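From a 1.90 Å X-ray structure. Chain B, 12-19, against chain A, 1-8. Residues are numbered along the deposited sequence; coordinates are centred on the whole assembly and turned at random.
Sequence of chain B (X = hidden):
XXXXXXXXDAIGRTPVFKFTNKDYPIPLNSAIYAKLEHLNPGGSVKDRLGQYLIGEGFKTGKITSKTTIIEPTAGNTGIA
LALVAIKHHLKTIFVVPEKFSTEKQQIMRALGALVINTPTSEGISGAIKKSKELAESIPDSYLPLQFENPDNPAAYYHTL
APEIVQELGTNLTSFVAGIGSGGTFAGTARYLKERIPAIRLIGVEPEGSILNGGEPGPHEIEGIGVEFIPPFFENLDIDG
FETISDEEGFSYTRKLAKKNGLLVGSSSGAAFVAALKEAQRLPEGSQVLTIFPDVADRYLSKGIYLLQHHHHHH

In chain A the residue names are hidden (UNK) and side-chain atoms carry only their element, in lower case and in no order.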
ATOM      1  N   GLY B  12      -9.120   8.635  -0.039  1.00 23.55           N
ATOM      2  CA  GLY B  12      -9.882   8.944   1.154  1.00 24.01           C
ATOM      3  C   GLY B  12     -10.695   7.782   1.690  1.00 21.89           C
ATOM      4  O   GLY B  12     -10.482   6.631   1.348  1.00 18.37           O
ATOM      5  N   ARG B  13     -11.631   8.134   2.580  1.00 23.38           N
ATOM      6  CA  ARG B  13     -12.469   7.184   3.318  1.00 24.42           C
ATOM      7  C   ARG B  13     -11.559   6.131   3.970  1.00 20.33           C
ATOM      8  O   ARG B  13     -11.792   4.925   3.884  1.00 19.73           O
ATOM      9  CB  ARG B  13     -13.562   6.618   2.398  1.00 31.49           C
ATOM     10  CG  ARG B  13     -14.747   7.570   2.224  1.00 43.54           C
ATOM     11  CD  ARG B  13     -14.725   8.387   0.948  1.00 61.09           C
ATOM     12  NE  ARG B  13     -14.827   7.553  -0.255  1.00 72.70           N
ATOM     13  CZ  ARG B  13     -15.118   8.003  -1.479  1.00 72.38           C
ATOM     14  NH1 ARG B  13     -15.373   9.288  -1.683  1.00 64.68           N
ATOM     15  NH2 ARG B  13     -15.164   7.155  -2.493  1.00 74.64           N
ATOM     16  N   THR B  14     -10.519   6.597   4.648  1.00 16.97           N
ATOM     17  CA  THR B  14      -9.559   5.684   5.266  1.00 17.90           C
ATOM     18  C   THR B  14     -10.030   5.269   6.657  1.00 17.12           C
ATOM     19  O   THR B  14     -10.720   6.026   7.347  1.00 17.19           O
ATOM     20  CB  THR B  14      -8.191   6.350   5.359  1.00 17.33           C
ATOM     21  OG1 THR B  14      -8.321   7.621   5.995  1.00 18.00           O
ATOM     22  CG2 THR B  14      -7.572   6.552   3.989  1.00 17.16           C
ATOM     23  N   PRO B  15      -9.603   4.097   7.150  1.00 17.19           N
ATOM     24  CA  PRO B  15      -9.961   3.670   8.506  1.00 17.54           C
ATOM     25  C   PRO B  15      -9.178   4.417   9.591  1.00 15.91           C
ATOM     26  O   PRO B  15      -8.226   5.170   9.316  1.00 13.61           O
ATOM     27  CB  PRO B  15      -9.670   2.182   8.523  1.00 18.69           C
ATOM     28  CG  PRO B  15      -8.698   1.952   7.417  1.00 20.76           C
ATOM     29  CD  PRO B  15      -8.885   3.065   6.404  1.00 18.42           C
ATOM     30  N   VAL B  16      -9.610   4.222  10.819  1.00 15.05           N
ATOM     31  CA  VAL B  16      -8.961   4.744  11.990  1.00 15.50           C
ATOM     32  C   VAL B  16      -8.582   3.551  12.878  1.00 16.34           C
ATOM     33  O   VAL B  16      -9.418   2.703  13.149  1.00 17.29           O
ATOM     34  CB  VAL B  16      -9.892   5.710  12.731  1.00 16.51           C
ATOM     35  CG1 VAL B  16      -9.286   6.116  14.059  1.00 17.62           C
ATOM     36  CG2 VAL B  16     -10.200   6.954  11.904  1.00 15.90           C
ATOM     37  N   PHE B  17      -7.327   3.504  13.311  1.00 16.19           N
ATOM     38  CA  PHE B  17      -6.864   2.520  14.230  1.00 17.07           C
ATOM     39  C   PHE B  17      -7.045   3.032  15.651  1.00 17.14           C
ATOM     40  O   PHE B  17      -6.608   4.157  15.956  1.00 17.17           O
ATOM     41  CB  PHE B  17      -5.389   2.187  13.965  1.00 18.39           C
ATOM     42  CG  PHE B  17      -4.999   0.840  14.501  1.00 18.68           C
ATOM     43  CD1 PHE B  17      -4.695   0.670  15.846  1.00 19.00           C
ATOM     44  CD2 PHE B  17      -4.981  -0.273  13.668  1.00 20.27           C
ATOM     45  CE1 PHE B  17      -4.357  -0.590  16.339  1.00 20.50           C
ATOM     46  CE2 PHE B  17      -4.634  -1.521  14.162  1.00 20.99           C
ATOM     47  CZ  PHE B  17      -4.328  -1.674  15.495  1.00 21.25           C
ATOM     48  N   LYS B  18      -7.622   2.206  16.526  1.00 17.41           N
ATOM     49  CA  LYS B  18      -7.845   2.571  17.928  1.00 18.77           C
ATOM     50  C   LYS B  18      -6.871   1.803  18.835  1.00 18.23           C
ATOM     51  O   LYS B  18      -6.861   0.561  18.841  1.00 19.01           O
ATOM     52  CB  LYS B  18      -9.276   2.256  18.365  1.00 20.51           C
ATOM     53  CG  LYS B  18      -9.612   2.657  19.799  1.00 22.48           C
ATOM     54  CD  LYS B  18     -10.929   2.120  20.219  1.00 25.21           C
ATOM     55  CE  LYS B  18     -11.409   2.688  21.530  1.00 28.37           C
ATOM     56  NZ  LYS B  18     -12.675   2.034  21.925  1.00 33.25           N
ATOM     57  N   PHE B  19      -6.066   2.570  19.583  1.00 17.61           N
ATOM     58  CA  PHE B  19      -5.135   2.075  20.575  1.00 18.48           C
ATOM     59  C   PHE B  19      -5.637   2.368  21.996  1.00 18.59           C
ATOM     60  O   PHE B  19      -6.040   3.497  22.288  1.00 17.94           O
ATOM     61  CB  PHE B  19      -3.770   2.760  20.405  1.00 18.63           C
ATOM     62  CG  PHE B  19      -3.126   2.624  19.051  1.00 17.99           C
ATOM     63  CD1 PHE B  19      -3.339   3.588  18.077  1.00 16.94           C
ATOM     64  CD2 PHE B  19      -2.268   1.576  18.773  1.00 19.25           C
ATOM     65  CE1 PHE B  19      -2.685   3.511  16.855  1.00 16.98           C
ATOM     66  CE2 PHE B  19      -1.626   1.492  17.543  1.00 19.50           C
ATOM     67  CZ  PHE B  19      -1.860   2.446  16.581  1.00 18.46           C
TER
ATOM     68  N   UNK A   1     -14.890   5.086   6.714  1.00 46.63           N
ATOM     69  CA  UNK A   1     -14.474   3.653   6.561  1.00 42.12           C
ATOM     70  C   UNK A   1     -14.890   2.888   7.832  1.00 42.51           C
ATOM     71  O   UNK A   1     -15.977   2.343   7.844  1.00 41.24           O
ATOM     72  c   UNK A   1     -12.965   3.528   6.321  1.00 50.84           C
ATOM     73  c   UNK A   1     -12.512   2.166   5.927  1.00 46.24           C
ATOM     74  c   UNK A   1     -11.460   2.109   3.334  1.00 49.91           C
ATOM     75  s   UNK A   1     -12.983   1.739   4.204  1.00 71.62           S
ATOM     76  N   UNK A   2     -14.082   2.930   8.909  1.00 32.80           N
ATOM     77  CA  UNK A   2     -14.322   2.087  10.112  1.00 34.75           C
ATOM     78  C   UNK A   2     -13.232   2.326  11.177  1.00 31.24           C
ATOM     79  O   UNK A   2     -12.178   2.880  10.893  1.00 25.30           O
ATOM     80  s   UNK A   2     -13.208  -1.453   8.187  1.00 53.78           S
ATOM     81  c   UNK A   2     -14.320   0.593   9.744  1.00 37.48           C
ATOM     82  c   UNK A   2     -11.562  -1.624   7.494  1.00 43.97           C
ATOM     83  c   UNK A   2     -13.038   0.116   9.102  1.00 39.17           C
ATOM     84  N   UNK A   3     -13.508   1.897  12.408  1.00 29.50           N
ATOM     85  CA  UNK A   3     -12.562   1.909  13.495  1.00 29.13           C
ATOM     86  C   UNK A   3     -12.091   0.464  13.680  1.00 31.13           C
ATOM     87  O   UNK A   3     -12.923  -0.409  13.847  1.00 30.90           O
ATOM     88  c   UNK A   3     -14.391   4.546  15.715  1.00 34.71           C
ATOM     89  c   UNK A   3     -13.197   2.502  14.759  1.00 31.18           C
ATOM     90  c   UNK A   3     -12.247   2.398  15.932  1.00 32.15           C
ATOM     91  c   UNK A   3     -13.661   3.944  14.538  1.00 31.63           C
ATOM     92  N   UNK A   4     -10.776   0.225  13.611  1.00 28.65           N
ATOM     93  CA  UNK A   4     -10.203  -1.114  13.718  1.00 28.94           C
ATOM     94  C   UNK A   4      -9.188  -1.191  14.872  1.00 28.77           C
ATOM     95  O   UNK A   4      -8.612  -0.194  15.307  1.00 25.72           O
ATOM     96  c   UNK A   4      -9.575  -1.541  12.384  1.00 29.42           C
ATOM     97  c   UNK A   4     -10.588  -1.473  11.262  1.00 30.80           C
ATOM     98  c   UNK A   4      -8.331  -0.738  12.029  1.00 28.60           C
ATOM     99  c   UNK A   4      -7.817  -1.046  10.656  1.00 28.83           C
ATOM    100  N   UNK A   5      -9.052  -2.399  15.444  1.00 29.34           N
ATOM    101  CA  UNK A   5      -8.145  -2.647  16.561  1.00 30.60           C
ATOM    102  C   UNK A   5      -7.115  -3.704  16.151  1.00 30.87           C
ATOM    103  O   UNK A   5      -6.237  -4.026  16.917  1.00 30.57           O
ATOM    104  c   UNK A   5      -9.800  -2.011  18.410  1.00 33.38           C
ATOM    105  c   UNK A   5      -8.868  -3.069  17.853  1.00 33.02           C
ATOM    106  o   UNK A   5      -9.599  -4.264  17.583  1.00 32.52           O
ATOM    107  N   UNK A   6      -7.225  -4.189  14.915  1.00 30.13           N
ATOM    108  CA  UNK A   6      -6.322  -5.156  14.330  1.00 32.36           C
ATOM    109  C   UNK A   6      -6.294  -4.919  12.816  1.00 29.64           C
ATOM    110  O   UNK A   6      -7.338  -4.638  12.208  1.00 29.08           O
ATOM    111  o   UNK A   6      -6.070  -7.505  13.853  1.00 39.84           O
ATOM    112  c   UNK A   6      -8.223  -6.882  14.451  1.00 35.83           C
ATOM    113  c   UNK A   6      -6.758  -6.591  14.690  1.00 34.72           C
ATOM    114  N   UNK A   7      -5.106  -4.985  12.211  1.00 30.39           N
ATOM    115  CA  UNK A   7      -5.007  -4.716  10.767  1.00 31.80           C
ATOM    116  C   UNK A   7      -5.701  -5.836   9.964  1.00 34.14           C
ATOM    117  O   UNK A   7      -6.066  -5.667   8.812  1.00 30.68           O
ATOM    118  c   UNK A   7      -3.011  -3.154  10.579  1.00 33.47           C
ATOM    119  c   UNK A   7      -3.542  -4.568  10.355  1.00 32.89           C
ATOM    120  s   UNK A   7      -4.200  -1.814  10.172  1.00 31.89           S
ATOM    121  c   UNK A   7      -4.136  -1.847   8.386  1.00 29.04           C
ATOM    122  N   UNK A   8      -5.927  -6.978  10.626  1.00 40.09           N
ATOM    123  CA  UNK A   8      -6.704  -8.076  10.089  1.00 42.28           C
ATOM    124  C   UNK A   8      -8.108  -7.668   9.711  1.00 43.93           C
ATOM    125  O   UNK A   8      -8.624  -8.211   8.738  1.00 51.99           O
ATOM    126  n   UNK A   8      -5.882 -11.857  12.826  1.00 50.35           N
ATOM    127  c   UNK A   8      -5.722 -10.054  11.267  1.00 46.29           C
ATOM    128  o   UNK A   8      -7.190 -11.898  10.975  1.00 49.63           O
ATOM    129  c   UNK A   8      -6.906  -9.144  11.147  1.00 49.37           C
ATOM    130  c   UNK A   8      -6.325 -11.363  11.678  1.00 53.41           C
TER

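Position 1 of chain A carries three carbons and one sulfur in an unbranched chain, with the sulfur between the second carbon and the last, and CB of position 1 lies 3.5 Å from N of Pro B15. The chain is a thioether, so the residue is methionine. Met A1 points toward chain B and lies along the turn into its strand, where its CG is 3.8 Å from CD of Pro B15. Its terminal methyl sits too close to the carbonyl of Arg B13 in the model, and nothing should be built on that approach.

Position 2 has the same composition, again unbranched with the sulfur third, and its side chain packs against Pro B15, so it too is methionine. Met A2 starts sideways, but its end comes nearer, and CG of Met A2 reaches CB of Pro B15 at 4.0 Å. In the backbone, O of Met A2 accepts a hydrogen bond from N of Val B16 at 2.9 Å, the first rung of a parallel pairing.

Position 3 shows four carbons, forked at the first, with one arm two carbons long, and its side chain touches Lys B18. This is isoleucine. Ile A3 is paired with Val B16, and both side chains lie on the same face of the sheet. Farther along, CG2 of Ile A3 meets CB of Lys B18 at 3.8 Å, covering the aliphatic root of a side chain whose end leads away. The CA of Ile A3 lies 3.3 Å from O of Val B16, a CA-H...O contact that supplements the ladder.

Position 4 repeats the four carbons and the fork, its side chain touching Phe B17 and Pro B15, and is also isoleucine. Ile A4 pairs with Phe B17 on the other face, where its CG1 packs 3.8 Å from CD2 of Phe B17 and its CD1 lies 4.3 Å from CB of Pro B15. N of Ile A4 donates to O of Val B16, and O of Ile A4 accepts from N of Lys B18, each at 2.9 Å.

At position 5, one carbon carries an oxygen and a carbon, and the side chain touches Lys B18; this is threonine. The CB of Thr A5 points away, yet its CG2 comes within 3.9 Å of O of Lys B18. Its CA lies over one face of the Phe B17 ring.

Position 6 has the same three atoms; its side chain stays clear of chain B, and its backbone N is 3.8 Å from CE2 of Phe B17. It is another threonine.

Position 7 is once more an unbranched chain of two carbons, sulfur and carbon, touching Phe B17: methionine. SD of Met A7 meets the ring of Phe B17 at its edge, 3.9 Å from CD2.

Position 8 has three carbons, the third carrying an oxygen and a nitrogen, and touches nothing on this stretch of chain B; it is glutamine. N of Gln A8 bonds OG1 of Thr A6 at 3.3 Å.

Register and packing go together. Three nearly straight backbone hydrogen bonds hold a short parallel pairing, and in it Val B16 and Ile A3 lie on one face, Phe B17 and Ile A4 on the other. Beyond the paired residues, chain A bends around the Phe B17 ring, while Pro B15 gathers Met A1, Met A2 and Ile A4.

Chain A 1-8: MMIITTMQ
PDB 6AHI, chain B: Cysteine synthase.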